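Local coordinates for amphoterin-induced protein 1 (Mus musculus, PDB 2XOT) that promotes growth and bundling of neurites as a dimeric neuronal cell-adhesion protein with extracellular leucine-rich repeat and immunoglobulin domains, at residues B[101-113]-B[126-138]. Numbering follows the deposited sequence.
Sequences HTLDEFLFSDLQA and VVDRNAFEDMAQL
Phe108 and Phe132 stand side by side on neighbouring turns of the leucine-rich repeat solenoid, where 101-113 and 126-138 are equivalent loops that follow strands 92-94 and 116-118. Their planes are only 20° apart, yet the centroids lie 5.6 Å from each other: the rings are slid apart and barely overlap, meeting through Phe108 CD2 and Phe132 CE1. Both side chains also rest on Leu117 of strand 116-118. Apolar packing extends this row in two directions. Leu103 CD2 reaches Phe132 CZ at 3.7 Å, while Met135 SD lies 3.6 Å from Phe108 CB; the bend at the end of the methionine (chi3 82°) also brings CE near Phe108 CB and the CB of Leu111. With SD and CE both removed, as by an alanine at Met135, a gap is likely to open beside Phe108 CB and Leu111.

Three direct hydrogen bonds tie the coils together. Phe108 N meets Ala131 O in the carbonyl plane at 2.9 Å, whereas Phe106 N approaches Asn130 O from 57° above its plane. Ser109 donates through OG to Glu133 O at 2.6 Å. Water completes the polar link near both ends: one molecule joins His101 O to Val126 N, and another accepts from Gln137 N while donating to Leu111 O at 3.0 Å.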
loop_
_atom_site.group_PDB
_atom_site.type_symbol
_atom_site.label_atom_id
_atom_site.label_comp_id
_atom_site.label_asym_id
_atom_site.label_seq_id
_atom_site.Cartn_x
_atom_site.Cartn_y
_atom_site.Cartn_z
ATOM N N HIS B 101 9.013 -10.139 24.400
ATOM C CA HIS B 101 9.464 -9.516 25.647
ATOM C C HIS B 101 10.666 -8.617 25.451
ATOM O O HIS B 101 10.832 -7.625 26.157
ATOM C CB HIS B 101 9.766 -10.594 26.693
ATOM C CG HIS B 101 10.191 -10.041 28.011
ATOM N ND1 HIS B 101 9.417 -9.147 28.725
ATOM C CD2 HIS B 101 11.303 -10.257 28.750
ATOM C CE1 HIS B 101 10.040 -8.835 29.847
ATOM N NE2 HIS B 101 11.185 -9.497 29.889
ATOM N N THR B 102 11.516 -8.942 24.496
ATOM C CA THR B 102 12.626 -8.051 24.182
ATOM C C THR B 102 12.872 -7.898 22.688
ATOM O O THR B 102 12.573 -8.783 21.896
ATOM C CB THR B 102 13.938 -8.434 24.980
ATOM O OG1 THR B 102 15.099 -7.912 24.307
ATOM C CG2 THR B 102 14.075 -9.945 25.185
ATOM N N LEU B 103 13.380 -6.727 22.324
ATOM C CA LEU B 103 13.712 -6.377 20.952
ATOM C C LEU B 103 15.234 -6.326 20.856
ATOM O O LEU B 103 15.847 -5.305 21.120
ATOM C CB LEU B 103 13.084 -5.016 20.605
ATOM C CG LEU B 103 11.701 -5.008 19.942
ATOM C CD1 LEU B 103 10.795 -6.152 20.377
ATOM C CD2 LEU B 103 11.032 -3.669 20.184
ATOM N N ASP B 104 15.837 -7.456 20.508
ATOM C CA ASP B 104 17.285 -7.608 20.565
ATOM C C ASP B 104 17.947 -6.763 19.493
ATOM O O ASP B 104 17.318 -6.443 18.486
ATOM C CB ASP B 104 17.675 -9.069 20.358
ATOM C CG ASP B 104 17.564 -9.894 21.620
ATOM O OD1 ASP B 104 16.831 -9.498 22.550
ATOM O OD2 ASP B 104 18.224 -10.959 21.682
ATOM N N GLU B 105 19.215 -6.409 19.702
ATOM C CA GLU B 105 19.925 -5.563 18.732
ATOM C C GLU B 105 20.008 -6.233 17.371
ATOM O O GLU B 105 20.207 -7.448 17.278
ATOM C CB GLU B 105 21.319 -5.168 19.226
ATOM C CG GLU B 105 22.222 -6.325 19.582
ATOM C CD GLU B 105 23.670 -5.898 19.814
ATOM O OE1 GLU B 105 23.976 -4.668 19.857
ATOM O OE2 GLU B 105 24.499 -6.825 19.936
ATOM N N PHE B 106 19.813 -5.425 16.327
ATOM C CA PHE B 106 19.744 -5.867 14.938
ATOM C C PHE B 106 18.631 -6.862 14.588
ATOM O O PHE B 106 18.661 -7.448 13.506
ATOM C CB PHE B 106 21.104 -6.398 14.484
ATOM C CG PHE B 106 22.256 -5.581 14.988
ATOM C CD1 PHE B 106 22.304 -4.224 14.760
ATOM C CD2 PHE B 106 23.276 -6.168 15.717
ATOM C CE1 PHE B 106 23.352 -3.461 15.239
ATOM C CE2 PHE B 106 24.322 -5.410 16.200
ATOM C CZ PHE B 106 24.365 -4.065 15.964
ATOM N N LEU B 107 17.629 -7.020 15.456
ATOM C CA LEU B 107 16.562 -8.016 15.228
ATOM C C LEU B 107 15.797 -7.834 13.914
ATOM O O LEU B 107 15.409 -8.815 13.289
ATOM C CB LEU B 107 15.562 -8.030 16.394
ATOM C CG LEU B 107 14.569 -9.185 16.448
ATOM C CD1 LEU B 107 15.286 -10.540 16.570
ATOM C CD2 LEU B 107 13.603 -8.993 17.607
ATOM N N PHE B 108 15.601 -6.587 13.486
ATOM C CA PHE B 108 14.836 -6.296 12.265
ATOM C C PHE B 108 15.717 -5.742 11.153
ATOM O O PHE B 108 15.218 -5.362 10.113
ATOM C CB PHE B 108 13.715 -5.309 12.589
ATOM C CG PHE B 108 12.716 -5.831 13.619
ATOM C CD1 PHE B 108 11.876 -6.881 13.316
ATOM C CD2 PHE B 108 12.639 -5.272 14.881
ATOM C CE1 PHE B 108 10.985 -7.369 14.243
ATOM C CE2 PHE B 108 11.732 -5.754 15.802
ATOM C CZ PHE B 108 10.915 -6.808 15.475
ATOM N N SER B 109 17.026 -5.729 11.369
ATOM C CA SER B 109 17.977 -5.130 10.436
ATOM C C SER B 109 18.104 -5.815 9.078
ATOM O O SER B 109 18.612 -5.208 8.131
ATOM C CB SER B 109 19.352 -5.052 11.081
ATOM O OG SER B 109 19.311 -4.121 12.122
ATOM N N ASP B 110 17.646 -7.059 8.967
ATOM C CA ASP B 110 17.580 -7.709 7.650
ATOM C C ASP B 110 16.366 -7.180 6.835
ATOM O O ASP B 110 16.278 -7.423 5.637
ATOM C CB ASP B 110 17.506 -9.233 7.794
ATOM C CG ASP B 110 18.807 -9.849 8.330
ATOM O OD1 ASP B 110 19.886 -9.275 8.084
ATOM O OD2 ASP B 110 18.734 -10.909 8.998
ATOM N N LEU B 111 15.440 -6.462 7.479
ATOM C CA LEU B 111 14.218 -5.962 6.780
ATOM C C LEU B 111 14.395 -4.548 6.266
ATOM O O LEU B 111 13.766 -3.584 6.758
ATOM C CB LEU B 111 12.983 -6.046 7.687
ATOM C CG LEU B 111 12.630 -7.437 8.205
ATOM C CD1 LEU B 111 11.604 -7.330 9.337
ATOM C CD2 LEU B 111 12.144 -8.361 7.079
ATOM N N GLN B 112 15.229 -4.437 5.237
ATOM C CA GLN B 112 15.615 -3.130 4.697
ATOM C C GLN B 112 14.591 -2.474 3.761
ATOM O O GLN B 112 14.749 -1.304 3.401
ATOM C CB GLN B 112 16.972 -3.239 3.998
ATOM C CG GLN B 112 18.094 -3.666 4.952
ATOM C CD GLN B 112 19.483 -3.212 4.491
ATOM O OE1 GLN B 112 19.663 -2.778 3.360
ATOM N NE2 GLN B 112 20.463 -3.303 5.382
ATOM N N ALA B 113 13.554 -3.217 3.370
ATOM C CA ALA B 113 12.451 -2.680 2.576
ATOM C C ALA B 113 11.172 -2.536 3.384
ATOM O O ALA B 113 10.159 -2.098 2.843
ATOM C CB ALA B 113 12.192 -3.569 1.361
ATOM N N VAL B 126 11.499 -2.785 27.121
ATOM C CA VAL B 126 12.621 -1.916 26.767
ATOM C C VAL B 126 12.863 -1.976 25.280
ATOM O O VAL B 126 12.979 -3.070 24.717
ATOM C CB VAL B 126 13.917 -2.378 27.501
ATOM C CG1 VAL B 126 15.150 -1.737 26.891
ATOM C CG2 VAL B 126 13.821 -2.068 28.960
ATOM N N VAL B 127 12.933 -0.799 24.646
ATOM C CA VAL B 127 13.162 -0.679 23.205
ATOM C C VAL B 127 14.630 -0.337 22.937
ATOM O O VAL B 127 15.088 0.745 23.299
ATOM C CB VAL B 127 12.252 0.434 22.575
ATOM C CG1 VAL B 127 12.424 0.488 21.032
ATOM C CG2 VAL B 127 10.788 0.201 22.938
ATOM N N ASP B 128 15.379 -1.269 22.345
ATOM C CA ASP B 128 16.783 -1.027 21.984
ATOM C C ASP B 128 16.814 -0.384 20.606
ATOM O O ASP B 128 16.346 -0.975 19.663
ATOM C CB ASP B 128 17.573 -2.356 21.967
ATOM C CG ASP B 128 19.057 -2.171 21.624
ATOM O OD1 ASP B 128 19.434 -1.130 21.025
ATOM O OD2 ASP B 128 19.855 -3.079 21.964
ATOM N N ARG B 129 17.377 0.812 20.493
ATOM C CA ARG B 129 17.539 1.488 19.184
ATOM C C ARG B 129 18.127 0.606 18.085
ATOM O O ARG B 129 17.781 0.756 16.897
ATOM C CB ARG B 129 18.439 2.706 19.311
ATOM C CG ARG B 129 18.894 3.297 17.970
ATOM C CD ARG B 129 17.690 3.799 17.129
ATOM N NE ARG B 129 18.088 4.312 15.818
ATOM C CZ ARG B 129 18.418 3.557 14.767
ATOM N NH1 ARG B 129 18.419 2.233 14.850
ATOM N NH2 ARG B 129 18.789 4.123 13.619
ATOM N N ASN B 130 19.032 -0.291 18.466
ATOM C CA ASN B 130 19.697 -1.140 17.493
ATOM C C ASN B 130 18.819 -2.256 16.932
ATOM O O ASN B 130 19.166 -2.848 15.927
ATOM C CB ASN B 130 20.989 -1.728 18.082
ATOM C CG ASN B 130 22.087 -0.682 18.249
ATOM O OD1 ASN B 130 22.924 -0.801 19.146
ATOM N ND2 ASN B 130 22.084 0.352 17.386
ATOM N N ALA B 131 17.680 -2.553 17.549
ATOM C CA ALA B 131 16.744 -3.524 16.950
ATOM C C ALA B 131 16.297 -3.090 15.545
ATOM O O ALA B 131 16.014 -3.925 14.672
ATOM C CB ALA B 131 15.531 -3.759 17.867
ATOM N N PHE B 132 16.254 -1.784 15.329
ATOM C CA PHE B 132 15.773 -1.198 14.068
ATOM C C PHE B 132 16.869 -0.560 13.221
ATOM O O PHE B 132 16.596 0.204 12.297
ATOM C CB PHE B 132 14.719 -0.169 14.377
ATOM C CG PHE B 132 13.700 -0.652 15.372
ATOM C CD1 PHE B 132 12.595 -1.380 14.956
ATOM C CD2 PHE B 132 13.854 -0.384 16.714
ATOM C CE1 PHE B 132 11.671 -1.838 15.874
ATOM C CE2 PHE B 132 12.927 -0.822 17.623
ATOM C CZ PHE B 132 11.827 -1.546 17.198
ATOM N N GLU B 133 18.109 -0.884 13.536
ATOM C CA GLU B 133 19.235 -0.374 12.765
ATOM C C GLU B 133 19.097 -0.760 11.294
ATOM O O GLU B 133 18.778 -1.904 10.977
ATOM C CB GLU B 133 20.543 -0.889 13.352
ATOM C CG GLU B 133 21.788 -0.343 12.708
ATOM C CD GLU B 133 22.049 1.107 13.025
ATOM O OE1 GLU B 133 21.298 1.719 13.827
ATOM O OE2 GLU B 133 23.028 1.643 12.468
ATOM N N ASP B 134 19.311 0.241 10.433
ATOM C CA ASP B 134 19.374 0.129 8.970
ATOM C C ASP B 134 18.031 -0.043 8.253
ATOM O O ASP B 134 17.975 -0.308 7.052
ATOM C CB ASP B 134 20.387 -0.943 8.548
ATOM C CG ASP B 134 21.833 -0.503 8.793
ATOM O OD1 ASP B 134 22.211 0.604 8.355
ATOM O OD2 ASP B 134 22.588 -1.261 9.432
ATOM N N MET B 135 16.939 0.132 8.984
ATOM C CA MET B 135 15.623 0.036 8.384
ATOM C C MET B 135 15.336 1.365 7.683
ATOM O O MET B 135 14.625 2.235 8.205
ATOM C CB MET B 135 14.603 -0.291 9.460
ATOM C CG MET B 135 14.858 -1.623 10.077
ATOM S SD MET B 135 13.611 -1.964 11.316
ATOM C CE MET B 135 12.319 -2.543 10.227
ATOM N N ALA B 136 15.918 1.537 6.498
ATOM C CA ALA B 136 15.862 2.835 5.823
ATOM C C ALA B 136 14.467 3.185 5.324
ATOM O O ALA B 136 14.197 4.351 5.038
ATOM C CB ALA B 136 16.857 2.877 4.653
ATOM N N GLN B 137 13.586 2.198 5.188
ATOM C CA GLN B 137 12.275 2.424 4.592
ATOM C C GLN B 137 11.132 2.390 5.604
ATOM O O GLN B 137 9.993 2.464 5.201
ATOM C CB GLN B 137 11.988 1.368 3.520
ATOM C CG GLN B 137 13.028 1.327 2.412
ATOM C CD GLN B 137 13.083 2.613 1.617
ATOM O OE1 GLN B 137 12.101 3.353 1.525
ATOM N NE2 GLN B 137 14.230 2.883 1.028
ATOM N N LEU B 138 11.437 2.258 6.891
ATOM C CA LEU B 138 10.407 2.052 7.921
ATOM C C LEU B 138 9.680 3.352 8.160
ATOM O O LEU B 138 10.291 4.331 8.597
ATOM C CB LEU B 138 10.994 1.529 9.230
ATOM C CG LEU B 138 9.960 1.089 10.290
ATOM C CD1 LEU B 138 9.205 -0.140 9.783
ATOM C CD2 LEU B 138 10.625 0.799 11.614
HETATM O O HOH W 1 12.040 -5.383 26.628
HETATM O O HOH W 2 13.093 -0.622 6.562
#